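Local coordinates for protein clan CA, family C40, NlpC/P60 superfamily cysteine peptidase (Trichomonas vaginalis, PDB 6BIO) that probably hydrolyses peptide bonds in bacterial peptidoglycan, as a cysteine peptidase of the NlpC/P60 family, at residues A11-Q16 and S97-T102; Q18-L23 and I117-C122; Q88-A93 and A141-W146; R107-N112 and I128-Y133. All coordinates share one frame; numbering follows the deposited sequence. Where two conformers were deposited one is given.

Interaction 1 of 4, residues A11-Q16 and S97-T102; sequences ASSSYQ and SEPSRT
P99 meets S13 and Y15 with the tip of its ring: CG lies 3.6 Å from S13 OG and also touches Y15 CB, the side chains of Y15 and P99 crossing at about a right angle. P99 is the centre of an inverse gamma turn in the loop joining strands 93-96 and 105-109 of the bacterial SH3-like domain, and the N-terminal segment is laid along this loop. At the far end, A11 CB sits 4.0 Å above the centre of the R101 guanidinium, while R101 NE is bonded to L9 O. T102 OG1 donates to A11 O at 2.5 Å, a doubtfully short length. Much of the remaining contact runs through water. S13 OG, anti to its backbone N (chi1 177°), donates to a water that in turn donates to P99 O. A second water joins S13 N to E98 OE2, and a third donates to both S13 O and E98 OE1. Serine suits such places because its short hydroxyl can also close an ST turn: S13 OG accepts from Y15 N, and S100 OG from T102 N at 3.0 Å. S100 OG donates to E98 OE2 at 2.7 Å, on the anti lone pair of that oxygen.

Interaction 2 of 4, residues Q18-L23 and I117-C122; sequences QTIGRL and ILDFNC
L118 O is approached by T19, I20 and a water: the water donates to it at 2.7 Å and accepts from I20 N, while the T19 CA-H points at the same oxygen with CA 3.3 Å away. I20 N is itself poorly angled for a direct bond, so the water stands in for one. A second water repeats the idea one step along, accepting from Q18 N and donating to D119 OD2 at 2.8 Å. With CG anti to the backbone N (chi1 -169°), the D119 carboxylate carbon is set beside Q18, and OD2 comes within 3.4 Å of Q18 CB; this oxygen is bonded to Y15 OH as well, and OD1 to H55 ND1. Strands 19-23 and 117-122 cross at 85°, too steeply to pair. Both flank strand 80-88 in one antiparallel sheet, and a classic beta bulge puts L118 and D119 together opposite R127, whose NH1 donates to Q18 O. Apolar branches complete the contact. I20 brings CG1 to the edge of the F120 ring, in its plane, 3.8 Å from F120 CD1, and I20 CD1 reaches I117 CG2 at 4.0 Å. A slim, branched isoleucine fits beside this ring, which stacks on H55.

Interaction 3 of 4, residues Q88-A93 and A141-W146; sequences QSVTEA and ALQYKW
V90 and Q143 cross at about a right angle, with V90 CG1 3.6 Å from Q143 OE1 and also against Q143 CB. The glutamine folds back to make this possible: the chain leaves with CG anti to the backbone N and then bends at chi2 (63°). The other V90 branch, CG2, rests against A141 O, so the beta-branched valine spreads over two residues of its partner. On the inner side A93 and A141 meet methyl to methyl, CB to CB at 3.9 Å, and the small size of both residues lets the two backbones come close. The L142 side chain sets off away from 88-93, yet CD2 comes back to lie 3.8 Å from S89 CA; beyond this the leucine packs on V115 and I128. S89 is small enough to leave room for it, and its OG accepts from S113 N. Two backbone bonds hold these side chains in place: Q143 N donates to Q88 O at 2.9 Å, and V90 N to A141 O at 2.8 Å. They flank S89 and L142, a non-hydrogen-bonded antiparallel pair forming a single beta bridge. Such a bridge between loops far apart in sequence is consistent with an SH3-like barrel, whose two chain ends lie close together.

Interaction 4 of 4, residues R107-N112 and I128-Y133; sequences RYVPAN and INYRGY
Strands 107-109 and 128-130 run at 84° to each other with axes 9.5 Å apart at closest, so side chains fill the gap; V109 lies nearest Y130, and R107 nearest Y133 just beyond the turn. R107 bends at chi2 (64°), and its methylenes lie on the Y133 ring, CD 3.8 Å from the centroid and almost on the ring normal, a CH-pi contact. Arginine suits this place because its aliphatic part covers one tyrosine while its charged end reaches another. The guanidinium turns one face to Y130 CE2, and NH1 lies at the edge of that ring. NH1 also donates to Y108 O at 2.7 Å and to a water that is bonded to Y130 OH as well. Both faces of the Y130 ring are covered: V109 CG1 stands over the centre of one face at 4.2 Å, and R131 CG covers the opposite face nearer the rim. P110 CD touches the Y130 hydroxyl oxygen. R107 NH2 and R131 NE are only 3.6 Å apart, a probably unfavourable pairing of like charges. A type I' turn from Y130 to Y133 connects strands 125-130 and 133-138, with G132 N bonded to N129 OD1. Such near-perpendicular packing is consistent with an SH3-like barrel.

In the fold
From the N terminus, residues 11-16 lie on a loop of the bacterial SH3-like domain in interaction 1, and residues 18-23, which include strand 19-23, meet strand 114-122 in interaction 2. Each closes a loop of 80 residues or more, and the two cross. Residues 88-93 open interaction 3, which closes at 141-146 and crosses both of them. Interaction 4 lies entirely within the span of interaction 3, follows interaction 1 in series and crosses interaction 2. Interactions 3 and 4 thus tie the SH3-like domain together internally, whereas interactions 1 and 2 fasten the N-terminal region to it. Interactions 2 and 3 also touch, where F120 meets W146.

Interaction 1 of 4, residues A11-Q16 and S97-T102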
loop_
_atom_site.group_PDB
_atom_site.type_symbol
_atom_site.label_atom_id
_atom_site.label_comp_id
_atom_site.label_asym_id
_atom_site.label_seq_id
_atom_site.Cartn_x
_atom_site.Cartn_y
_atom_site.Cartn_z
ATOM N N ALA A 11 -23.023 -10.333 0.313
ATOM C CA ALA A 11 -23.410 -11.732 0.187
ATOM C C ALA A 11 -22.717 -12.422 -0.979
ATOM O O ALA A 11 -22.895 -13.632 -1.151
ATOM C CB ALA A 11 -24.925 -11.824 0.015
ATOM N N SER A 12 -21.967 -11.693 -1.802
ATOM C CA SER A 12 -21.299 -12.291 -2.931
ATOM C C SER A 12 -19.844 -11.831 -2.922
ATOM O O SER A 12 -19.504 -10.803 -2.348
ATOM C CB SER A 12 -22.045 -11.901 -4.212
ATOM O OG SER A 12 -21.609 -12.662 -5.304
ATOM N N SER A 13 -18.979 -12.627 -3.541
ATOM C CA SER A 13 -17.590 -12.227 -3.696
ATOM C C SER A 13 -17.037 -12.669 -5.043
ATOM O O SER A 13 -17.309 -13.772 -5.498
ATOM C CB SER A 13 -16.708 -12.811 -2.605
ATOM O OG SER A 13 -15.353 -12.445 -2.845
ATOM N N SER A 14 -16.314 -11.758 -5.687
ATOM C CA SER A 14 -15.520 -12.067 -6.868
ATOM C C SER A 14 -14.032 -12.134 -6.554
ATOM O O SER A 14 -13.215 -12.160 -7.484
ATOM C CB SER A 14 -15.772 -11.056 -7.994
ATOM O OG SER A 14 -15.202 -9.795 -7.668
ATOM N N TYR A 15 -13.664 -12.190 -5.274
ATOM C CA TYR A 15 -12.263 -12.084 -4.874
ATOM C C TYR A 15 -11.513 -13.342 -5.289
ATOM O O TYR A 15 -11.856 -14.444 -4.851
ATOM C CB TYR A 15 -12.174 -11.857 -3.367
ATOM C CG TYR A 15 -10.782 -11.461 -2.890
ATOM C CD1 TYR A 15 -9.845 -12.410 -2.562
ATOM C CD2 TYR A 15 -10.416 -10.143 -2.814
ATOM C CE1 TYR A 15 -8.563 -12.058 -2.157
ATOM C CE2 TYR A 15 -9.144 -9.769 -2.424
ATOM C CZ TYR A 15 -8.214 -10.721 -2.117
ATOM O OH TYR A 15 -6.936 -10.257 -1.763
ATOM N N GLN A 16 -10.497 -13.180 -6.135
ATOM C CA GLN A 16 -9.754 -14.313 -6.638
ATOM C C GLN A 16 -8.660 -14.726 -5.659
ATOM O O GLN A 16 -8.102 -13.924 -4.904
ATOM C CB GLN A 16 -9.155 -13.944 -7.996
ATOM C CG GLN A 16 -10.182 -13.576 -9.045
ATOM C CD GLN A 16 -11.177 -14.696 -9.318
ATOM O OE1 GLN A 16 -10.793 -15.834 -9.646
ATOM N NE2 GLN A 16 -12.464 -14.381 -9.191
ATOM N N SER A 97 -15.373 -20.399 2.511
ATOM C CA SER A 97 -14.934 -20.652 1.148
ATOM C C SER A 97 -14.571 -19.368 0.396
ATOM O O SER A 97 -13.833 -19.444 -0.584
ATOM C CB SER A 97 -15.996 -21.400 0.348
ATOM O OG SER A 97 -17.184 -20.640 0.314
ATOM N N GLU A 98 -15.105 -18.231 0.823
ATOM C CA GLU A 98 -14.909 -16.949 0.164
ATOM C C GLU A 98 -15.098 -15.845 1.196
ATOM O O GLU A 98 -15.744 -16.052 2.236
ATOM C CB GLU A 98 -15.882 -16.746 -1.003
ATOM C CG GLU A 98 -17.355 -16.806 -0.577
ATOM C CD GLU A 98 -18.310 -16.605 -1.731
ATOM O OE1 GLU A 98 -18.124 -17.217 -2.805
ATOM O OE2 GLU A 98 -19.262 -15.836 -1.575
ATOM N N PRO A 99 -14.597 -14.636 0.913
ATOM C CA PRO A 99 -14.738 -13.526 1.853
ATOM C C PRO A 99 -16.045 -12.790 1.615
ATOM O O PRO A 99 -16.086 -11.720 1.001
ATOM C CB PRO A 99 -13.521 -12.658 1.542
ATOM C CG PRO A 99 -13.248 -12.869 0.102
ATOM C CD PRO A 99 -13.612 -14.340 -0.151
ATOM N N SER A 100 -17.138 -13.401 2.091
ATOM C CA SER A 100 -18.479 -12.854 1.962
ATOM C C SER A 100 -19.261 -13.362 3.159
ATOM O O SER A 100 -18.736 -14.112 3.987
ATOM C CB SER A 100 -19.185 -13.316 0.689
ATOM O OG SER A 100 -19.607 -14.657 0.871
ATOM N N ARG A 101 -20.531 -12.966 3.248
ATOM C CA ARG A 101 -21.409 -13.504 4.271
ATOM C C ARG A 101 -22.242 -14.708 3.794
ATOM O O ARG A 101 -23.182 -15.087 4.484
ATOM C CB ARG A 101 -22.273 -12.414 4.907
ATOM C CG ARG A 101 -23.253 -11.710 3.989
ATOM C CD ARG A 101 -24.144 -10.774 4.768
ATOM N NE ARG A 101 -24.899 -9.852 3.922
ATOM C CZ ARG A 101 -26.106 -10.089 3.416
ATOM N NH1 ARG A 101 -26.711 -11.260 3.669
ATOM N NH2 ARG A 101 -26.729 -9.174 2.675
ATOM N N THR A 102 -21.872 -15.356 2.694
ATOM C CA THR A 102 -22.586 -16.555 2.262
ATOM C C THR A 102 -21.637 -17.679 1.835
ATOM O O THR A 102 -22.051 -18.585 1.097
ATOM C CB THR A 102 -23.605 -16.259 1.114
ATOM O OG1 THR A 102 -22.896 -15.937 -0.085
ATOM C CG2 THR A 102 -24.513 -15.136 1.452
HETATM O O HOH W 1 -15.324 -10.240 -1.283
HETATM O O HOH W 2 -19.744 -15.224 -4.501
HETATM O O HOH W 3 -16.255 -16.488 -4.793
#

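Interaction 2 of 4, residues Q18-L23 and I117-C122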
loop_
_atom_site.group_PDB
_atom_site.type_symbol
_atom_site.label_atom_id
_atom_site.label_comp_id
_atom_site.label_asym_id
_atom_site.label_seq_id
_atom_site.Cartn_x
_atom_site.Cartn_y
_atom_site.Cartn_z
ATOM N N GLN A 18 -5.355 -15.331 -4.103
ATOM C CA GLN A 18 -4.102 -14.606 -4.251
ATOM C C GLN A 18 -3.157 -14.992 -3.126
ATOM O O GLN A 18 -3.566 -15.492 -2.087
ATOM C CB GLN A 18 -4.347 -13.102 -4.219
ATOM C CG GLN A 18 -5.100 -12.624 -5.420
ATOM C CD GLN A 18 -5.720 -11.246 -5.233
ATOM O OE1 GLN A 18 -5.019 -10.229 -5.179
ATOM N NE2 GLN A 18 -7.053 -11.196 -5.179
ATOM N N THR A 19 -1.875 -14.735 -3.337
ATOM C CA THR A 19 -0.824 -14.906 -2.339
ATOM C C THR A 19 -0.151 -13.559 -2.119
ATOM O O THR A 19 -0.532 -12.548 -2.703
ATOM C CB THR A 19 0.145 -16.012 -2.737
ATOM O OG1 THR A 19 0.671 -15.691 -4.031
ATOM C CG2 THR A 19 -0.509 -17.388 -2.730
ATOM N N ILE A 20 0.835 -13.535 -1.249
ATOM C CA ILE A 20 1.534 -12.312 -0.851
ATOM C C ILE A 20 2.907 -12.344 -1.464
ATOM O O ILE A 20 3.609 -13.338 -1.338
ATOM C CB ILE A 20 1.678 -12.189 0.680
ATOM C CG1 ILE A 20 0.297 -12.254 1.321
ATOM C CG2 ILE A 20 2.415 -10.900 1.051
ATOM C CD1 ILE A 20 0.310 -12.344 2.824
ATOM N N GLY A 21 3.314 -11.223 -2.058
ATOM C CA GLY A 21 4.658 -11.066 -2.539
ATOM C C GLY A 21 5.398 -9.899 -1.910
ATOM O O GLY A 21 4.814 -8.891 -1.511
ATOM N N ARG A 22 6.708 -10.044 -1.850
ATOM C CA ARG A 22 7.574 -8.953 -1.439
ATOM C C ARG A 22 8.634 -8.812 -2.518
ATOM O O ARG A 22 9.257 -9.809 -2.901
ATOM C CB ARG A 22 8.218 -9.202 -0.056
ATOM C CG ARG A 22 9.191 -8.086 0.345
ATOM C CD ARG A 22 9.836 -8.344 1.709
ATOM N NE ARG A 22 10.930 -9.221 1.540
ATOM C CZ ARG A 22 12.206 -8.848 1.413
ATOM N NH1 ARG A 22 12.641 -7.584 1.506
ATOM N NH2 ARG A 22 13.052 -9.786 1.208
ATOM N N LEU A 23 8.844 -7.582 -2.997
ATOM C CA LEU A 23 9.813 -7.363 -4.060
ATOM C C LEU A 23 11.229 -7.464 -3.534
ATOM O O LEU A 23 11.584 -6.867 -2.516
ATOM C CB LEU A 23 9.596 -6.023 -4.733
ATOM C CG LEU A 23 8.645 -6.183 -5.924
ATOM C CD1 LEU A 23 7.256 -6.485 -5.489
ATOM C CD2 LEU A 23 8.674 -5.112 -6.852
ATOM N N ILE A 117 -1.084 -17.092 7.523
ATOM C CA ILE A 117 -1.684 -16.153 6.585
ATOM C C ILE A 117 -1.071 -16.341 5.209
ATOM O O ILE A 117 0.154 -16.255 5.037
ATOM C CB ILE A 117 -1.522 -14.704 7.085
ATOM C CG1 ILE A 117 -2.358 -14.461 8.347
ATOM C CG2 ILE A 117 -1.814 -13.688 5.949
ATOM C CD1 ILE A 117 -2.041 -13.198 9.095
ATOM N N LEU A 118 -1.949 -16.469 4.204
ATOM C CA LEU A 118 -1.607 -16.602 2.799
ATOM C C LEU A 118 -1.959 -15.376 1.985
ATOM O O LEU A 118 -1.352 -15.170 0.915
ATOM C CB LEU A 118 -2.333 -17.807 2.175
ATOM C CG LEU A 118 -2.084 -19.147 2.897
ATOM C CD1 LEU A 118 -2.862 -20.254 2.196
ATOM C CD2 LEU A 118 -0.659 -19.520 2.970
ATOM N N ASP A 119 -2.943 -14.587 2.421
ATOM C CA ASP A 119 -3.332 -13.350 1.739
ATOM C C ASP A 119 -3.980 -12.470 2.790
ATOM O O ASP A 119 -4.446 -12.956 3.830
ATOM C CB ASP A 119 -4.283 -13.620 0.553
ATOM C CG ASP A 119 -4.482 -12.427 -0.321
ATOM O OD1 ASP A 119 -3.662 -11.465 -0.316
ATOM O OD2 ASP A 119 -5.457 -12.436 -1.110
ATOM N N PHE A 120 -3.965 -11.168 2.524
ATOM C CA PHE A 120 -4.417 -10.175 3.479
ATOM C C PHE A 120 -5.331 -9.168 2.806
ATOM O O PHE A 120 -5.332 -9.013 1.599
ATOM C CB PHE A 120 -3.239 -9.448 4.143
ATOM C CG PHE A 120 -2.493 -8.569 3.168
ATOM C CD1 PHE A 120 -1.625 -9.116 2.235
ATOM C CD2 PHE A 120 -2.679 -7.198 3.137
ATOM C CE1 PHE A 120 -0.996 -8.359 1.306
ATOM C CE2 PHE A 120 -2.034 -6.405 2.178
ATOM C CZ PHE A 120 -1.195 -6.987 1.278
ATOM N N ASN A 121 -6.088 -8.426 3.611
ATOM C CA ASN A 121 -6.949 -7.354 3.127
ATOM C C ASN A 121 -7.963 -7.877 2.135
ATOM O O ASN A 121 -8.334 -7.200 1.183
ATOM C CB ASN A 121 -6.154 -6.179 2.554
ATOM C CG ASN A 121 -6.971 -4.924 2.371
ATOM O OD1 ASN A 121 -7.943 -4.685 3.072
ATOM N ND2 ASN A 121 -6.525 -4.063 1.468
ATOM N N CYS A 122 -8.468 -9.089 2.417
ATOM C CA CYS A 122 -9.435 -9.739 1.525
ATOM C C CYS A 122 -10.860 -9.349 1.923
ATOM O O CYS A 122 -11.626 -10.151 2.443
ATOM C CB CYS A 122 -9.273 -11.253 1.558
ATOM S SG CYS A 122 -7.576 -11.861 1.591
HETATM O O HOH W 4 -6.635 -14.963 -1.514
HETATM O O HOH W 5 1.176 -16.059 0.427
#

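Interaction 3 of 4, residues Q88-A93 and A141-W146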
loop_
_atom_site.group_PDB
_atom_site.type_symbol
_atom_site.label_atom_id
_atom_site.label_comp_id
_atom_site.label_asym_id
_atom_site.label_seq_id
_atom_site.Cartn_x
_atom_site.Cartn_y
_atom_site.Cartn_z
ATOM N N GLN A 88 -1.713 -16.526 15.185
ATOM C CA GLN A 88 -2.678 -17.319 15.932
ATOM C C GLN A 88 -4.026 -16.624 15.966
ATOM O O GLN A 88 -4.109 -15.392 15.878
ATOM C CB GLN A 88 -2.195 -17.642 17.334
ATOM C CG GLN A 88 -2.164 -16.457 18.229
ATOM C CD GLN A 88 -1.826 -16.912 19.641
ATOM O OE1 GLN A 88 -2.636 -16.797 20.580
ATOM N NE2 GLN A 88 -0.635 -17.502 19.790
ATOM N N SER A 89 -5.095 -17.406 16.074
ATOM C CA SER A 89 -6.400 -16.806 16.243
ATOM C C SER A 89 -6.584 -16.450 17.710
ATOM O O SER A 89 -6.007 -17.070 18.614
ATOM C CB SER A 89 -7.516 -17.747 15.788
ATOM O OG SER A 89 -7.627 -18.879 16.638
ATOM N N VAL A 90 -7.405 -15.446 17.947
ATOM C CA VAL A 90 -7.696 -14.993 19.310
ATOM C C VAL A 90 -9.125 -15.300 19.728
ATOM O O VAL A 90 -9.451 -15.143 20.918
ATOM C CB VAL A 90 -7.394 -13.487 19.488
ATOM C CG1 VAL A 90 -5.940 -13.202 19.104
ATOM C CG2 VAL A 90 -8.360 -12.648 18.662
ATOM N N THR A 91 -10.000 -15.636 18.786
ATOM C CA THR A 91 -11.404 -15.926 19.040
ATOM C C THR A 91 -11.810 -17.039 18.093
ATOM O O THR A 91 -11.278 -17.138 16.999
ATOM C CB THR A 91 -12.280 -14.689 18.743
ATOM O OG1 THR A 91 -11.744 -13.539 19.399
ATOM C CG2 THR A 91 -13.708 -14.878 19.255
ATOM N N GLU A 92 -12.744 -17.880 18.513
ATOM C CA GLU A 92 -13.242 -18.919 17.616
ATOM C C GLU A 92 -13.855 -18.276 16.367
ATOM O O GLU A 92 -14.426 -17.180 16.415
ATOM C CB GLU A 92 -14.269 -19.810 18.321
ATOM C CG GLU A 92 -15.562 -19.088 18.712
ATOM C CD GLU A 92 -16.641 -20.038 19.278
ATOM O OE1 GLU A 92 -16.506 -21.296 19.160
ATOM O OE2 GLU A 92 -17.627 -19.510 19.842
ATOM N N ALA A 93 -13.716 -18.966 15.237
ATOM C CA ALA A 93 -14.193 -18.450 13.954
ATOM C C ALA A 93 -14.302 -19.623 12.987
ATOM O O ALA A 93 -13.790 -20.721 13.239
ATOM C CB ALA A 93 -13.218 -17.433 13.379
ATOM N N ALA A 141 -10.405 -11.963 13.922
ATOM C CA ALA A 141 -10.188 -13.191 14.659
ATOM C C ALA A 141 -8.721 -13.538 14.798
ATOM O O ALA A 141 -8.413 -14.463 15.558
ATOM C CB ALA A 141 -10.935 -14.349 14.011
ATOM N N LEU A 142 -7.816 -12.848 14.079
ATOM C CA LEU A 142 -6.393 -13.149 14.134
ATOM C C LEU A 142 -5.638 -12.095 14.909
ATOM O O LEU A 142 -6.001 -10.916 14.889
ATOM C CB LEU A 142 -5.782 -13.234 12.729
ATOM C CG LEU A 142 -6.379 -14.327 11.836
ATOM C CD1 LEU A 142 -5.524 -14.497 10.588
ATOM C CD2 LEU A 142 -6.524 -15.691 12.565
ATOM N N GLN A 143 -4.529 -12.520 15.526
ATOM C CA GLN A 143 -3.683 -11.608 16.303
ATOM C C GLN A 143 -2.951 -10.630 15.387
ATOM O O GLN A 143 -2.916 -9.420 15.676
ATOM C CB GLN A 143 -2.679 -12.422 17.139
ATOM C CG GLN A 143 -1.619 -11.614 17.865
ATOM C CD GLN A 143 -2.188 -10.679 18.879
ATOM O OE1 GLN A 143 -3.168 -10.997 19.578
ATOM N NE2 GLN A 143 -1.587 -9.499 18.975
ATOM N N TYR A 144 -2.400 -11.133 14.267
ATOM C CA TYR A 144 -1.606 -10.322 13.343
ATOM C C TYR A 144 -2.476 -9.270 12.698
ATOM O O TYR A 144 -3.595 -9.538 12.276
ATOM C CB TYR A 144 -1.019 -11.232 12.264
ATOM C CG TYR A 144 -0.115 -10.533 11.243
ATOM C CD1 TYR A 144 -0.643 -9.945 10.088
ATOM C CD2 TYR A 144 1.262 -10.468 11.434
ATOM C CE1 TYR A 144 0.182 -9.310 9.158
ATOM C CE2 TYR A 144 2.077 -9.818 10.560
ATOM C CZ TYR A 144 1.540 -9.242 9.412
ATOM O OH TYR A 144 2.297 -8.599 8.473
ATOM N N LYS A 145 -1.921 -8.070 12.545
ATOM C CA LYS A 145 -2.571 -6.950 11.865
ATOM C C LYS A 145 -1.659 -6.465 10.737
ATOM O O LYS A 145 -0.483 -6.166 10.973
ATOM C CB LYS A 145 -2.837 -5.811 12.847
ATOM C CG LYS A 145 -3.677 -6.164 14.016
ATOM C CD LYS A 145 -5.120 -6.189 13.643
ATOM C CE LYS A 145 -5.969 -6.562 14.860
ATOM N NZ LYS A 145 -5.874 -8.012 15.118
ATOM N N TRP A 146 -2.182 -6.424 9.514
ATOM C CA TRP A 146 -1.353 -6.021 8.381
ATOM C C TRP A 146 -1.164 -4.517 8.314
ATOM O O TRP A 146 -0.212 -4.050 7.692
ATOM C CB TRP A 146 -1.933 -6.587 7.081
ATOM C CG TRP A 146 -3.209 -5.976 6.638
ATOM C CD1 TRP A 146 -4.505 -6.319 6.985
ATOM C CD2 TRP A 146 -3.312 -4.851 5.773
ATOM N NE1 TRP A 146 -5.383 -5.461 6.378
ATOM C CE2 TRP A 146 -4.675 -4.566 5.615
ATOM C CE3 TRP A 146 -2.377 -4.082 5.058
ATOM C CZ2 TRP A 146 -5.115 -3.531 4.788
ATOM C CZ3 TRP A 146 -2.829 -3.075 4.255
ATOM C CH2 TRP A 146 -4.164 -2.809 4.129
#

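Interaction 4 of 4, residues R107-N112 and I128-Y133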
loop_
_atom_site.group_PDB
_atom_site.type_symbol
_atom_site.label_atom_id
_atom_site.label_comp_id
_atom_site.label_asym_id
_atom_site.label_seq_id
_atom_site.Cartn_x
_atom_site.Cartn_y
_atom_site.Cartn_z
ATOM N N ARG A 107 -13.752 -25.077 7.589
ATOM C CA ARG A 107 -13.301 -25.644 8.852
ATOM C C ARG A 107 -13.541 -24.663 9.996
ATOM O O ARG A 107 -13.228 -23.474 9.874
ATOM C CB ARG A 107 -11.800 -25.944 8.722
ATOM C CG ARG A 107 -11.076 -26.502 9.916
ATOM C CD ARG A 107 -11.617 -27.861 10.283
ATOM N NE ARG A 107 -10.682 -28.721 11.050
ATOM C CZ ARG A 107 -10.535 -28.717 12.380
ATOM N NH1 ARG A 107 -11.188 -27.824 13.149
ATOM N NH2 ARG A 107 -9.688 -29.585 12.931
ATOM N N TYR A 108 -14.058 -25.179 11.109
ATOM C CA TYR A 108 -14.119 -24.436 12.352
ATOM C C TYR A 108 -12.710 -24.316 12.933
ATOM O O TYR A 108 -11.918 -25.258 12.896
ATOM C CB TYR A 108 -15.005 -25.202 13.337
ATOM C CG TYR A 108 -14.962 -24.646 14.715
ATOM C CD1 TYR A 108 -15.620 -23.438 15.021
ATOM C CD2 TYR A 108 -14.234 -25.294 15.716
ATOM C CE1 TYR A 108 -15.568 -22.925 16.300
ATOM C CE2 TYR A 108 -14.197 -24.793 17.005
ATOM C CZ TYR A 108 -14.858 -23.625 17.291
ATOM O OH TYR A 108 -14.746 -23.155 18.576
ATOM N N VAL A 109 -12.393 -23.133 13.442
ATOM C CA VAL A 109 -11.092 -22.875 14.042
ATOM C C VAL A 109 -11.263 -22.424 15.478
ATOM O O VAL A 109 -11.832 -21.341 15.718
ATOM C CB VAL A 109 -10.326 -21.791 13.255
ATOM C CG1 VAL A 109 -8.965 -21.633 13.843
ATOM C CG2 VAL A 109 -10.219 -22.146 11.809
ATOM N N PRO A 110 -10.836 -23.224 16.461
ATOM C CA PRO A 110 -10.951 -22.786 17.848
ATOM C C PRO A 110 -10.028 -21.619 18.122
ATOM O O PRO A 110 -9.043 -21.355 17.417
ATOM C CB PRO A 110 -10.543 -24.010 18.677
ATOM C CG PRO A 110 -9.918 -24.932 17.771
ATOM C CD PRO A 110 -10.265 -24.580 16.353
ATOM N N ALA A 111 -10.404 -20.875 19.150
ATOM C CA ALA A 111 -9.556 -19.798 19.597
ATOM C C ALA A 111 -8.169 -20.343 19.928
ATOM O O ALA A 111 -8.010 -21.486 20.352
ATOM C CB ALA A 111 -10.165 -19.116 20.821
ATOM N N ASN A 112 -7.158 -19.493 19.763
ATOM C CA ASN A 112 -5.768 -19.806 20.098
ATOM C C ASN A 112 -5.123 -20.826 19.177
ATOM O O ASN A 112 -4.225 -21.562 19.599
ATOM C CB ASN A 112 -5.668 -20.370 21.517
ATOM C CG ASN A 112 -4.911 -19.512 22.437
ATOM O OD1 ASN A 112 -4.022 -18.737 22.064
ATOM N ND2 ASN A 112 -5.280 -19.612 23.682
ATOM N N ILE A 128 -6.170 -18.011 4.958
ATOM C CA ILE A 128 -5.273 -18.743 5.846
ATOM C C ILE A 128 -5.263 -20.224 5.521
ATOM O O ILE A 128 -6.145 -20.755 4.843
ATOM C CB ILE A 128 -5.582 -18.565 7.358
ATOM C CG1 ILE A 128 -6.954 -19.161 7.719
ATOM C CG2 ILE A 128 -5.496 -17.125 7.785
ATOM C CD1 ILE A 128 -7.150 -19.444 9.181
ATOM N N ASN A 129 -4.237 -20.873 6.057
ATOM C CA ASN A 129 -4.142 -22.328 6.169
ATOM C C ASN A 129 -4.137 -22.679 7.652
ATOM O O ASN A 129 -3.254 -22.229 8.394
ATOM C CB ASN A 129 -2.840 -22.806 5.523
ATOM C CG ASN A 129 -2.650 -24.301 5.608
ATOM O OD1 ASN A 129 -2.890 -24.934 6.641
ATOM N ND2 ASN A 129 -2.174 -24.874 4.537
ATOM N N TYR A 130 -5.126 -23.471 8.097
ATOM C CA TYR A 130 -5.140 -24.087 9.422
ATOM C C TYR A 130 -5.172 -25.598 9.222
ATOM O O TYR A 130 -6.155 -26.121 8.716
ATOM C CB TYR A 130 -6.385 -23.635 10.185
ATOM C CG TYR A 130 -6.605 -24.384 11.498
ATOM C CD1 TYR A 130 -5.621 -24.394 12.465
ATOM C CD2 TYR A 130 -7.767 -25.110 11.749
ATOM C CE1 TYR A 130 -5.777 -25.085 13.653
ATOM C CE2 TYR A 130 -7.941 -25.763 12.968
ATOM C CZ TYR A 130 -6.953 -25.748 13.903
ATOM O OH TYR A 130 -7.175 -26.449 15.087
ATOM N N ARG A 131 -4.106 -26.292 9.610
ATOM C CA ARG A 131 -4.081 -27.765 9.566
ATOM C C ARG A 131 -4.364 -28.297 8.157
ATOM O O ARG A 131 -4.948 -29.369 8.002
ATOM C CB ARG A 131 -5.097 -28.410 10.540
ATOM C CG ARG A 131 -4.887 -28.234 12.029
ATOM C CD ARG A 131 -6.050 -28.912 12.839
ATOM N NE ARG A 131 -6.152 -30.363 12.625
ATOM C CZ ARG A 131 -5.246 -31.232 13.049
ATOM N NH1 ARG A 131 -4.159 -30.791 13.689
ATOM N NH2 ARG A 131 -5.409 -32.531 12.822
ATOM N N GLY A 132 -3.964 -27.565 7.104
ATOM C CA GLY A 132 -4.233 -27.984 5.754
ATOM C C GLY A 132 -5.532 -27.471 5.171
ATOM O O GLY A 132 -5.742 -27.604 3.960
ATOM N N TYR A 133 -6.425 -26.917 5.990
ATOM C CA TYR A 133 -7.708 -26.365 5.546
ATOM C C TYR A 133 -7.477 -24.910 5.156
ATOM O O TYR A 133 -6.896 -24.131 5.931
ATOM C CB TYR A 133 -8.746 -26.421 6.672
ATOM C CG TYR A 133 -9.114 -27.846 7.070
ATOM C CD1 TYR A 133 -10.132 -28.527 6.418
ATOM C CD2 TYR A 133 -8.424 -28.502 8.054
ATOM C CE1 TYR A 133 -10.446 -29.825 6.743
ATOM C CE2 TYR A 133 -8.768 -29.814 8.417
ATOM C CZ TYR A 133 -9.749 -30.446 7.748
ATOM O OH TYR A 133 -10.023 -31.738 8.142
HETATM O O HOH W 6 -9.567 -28.105 15.593
#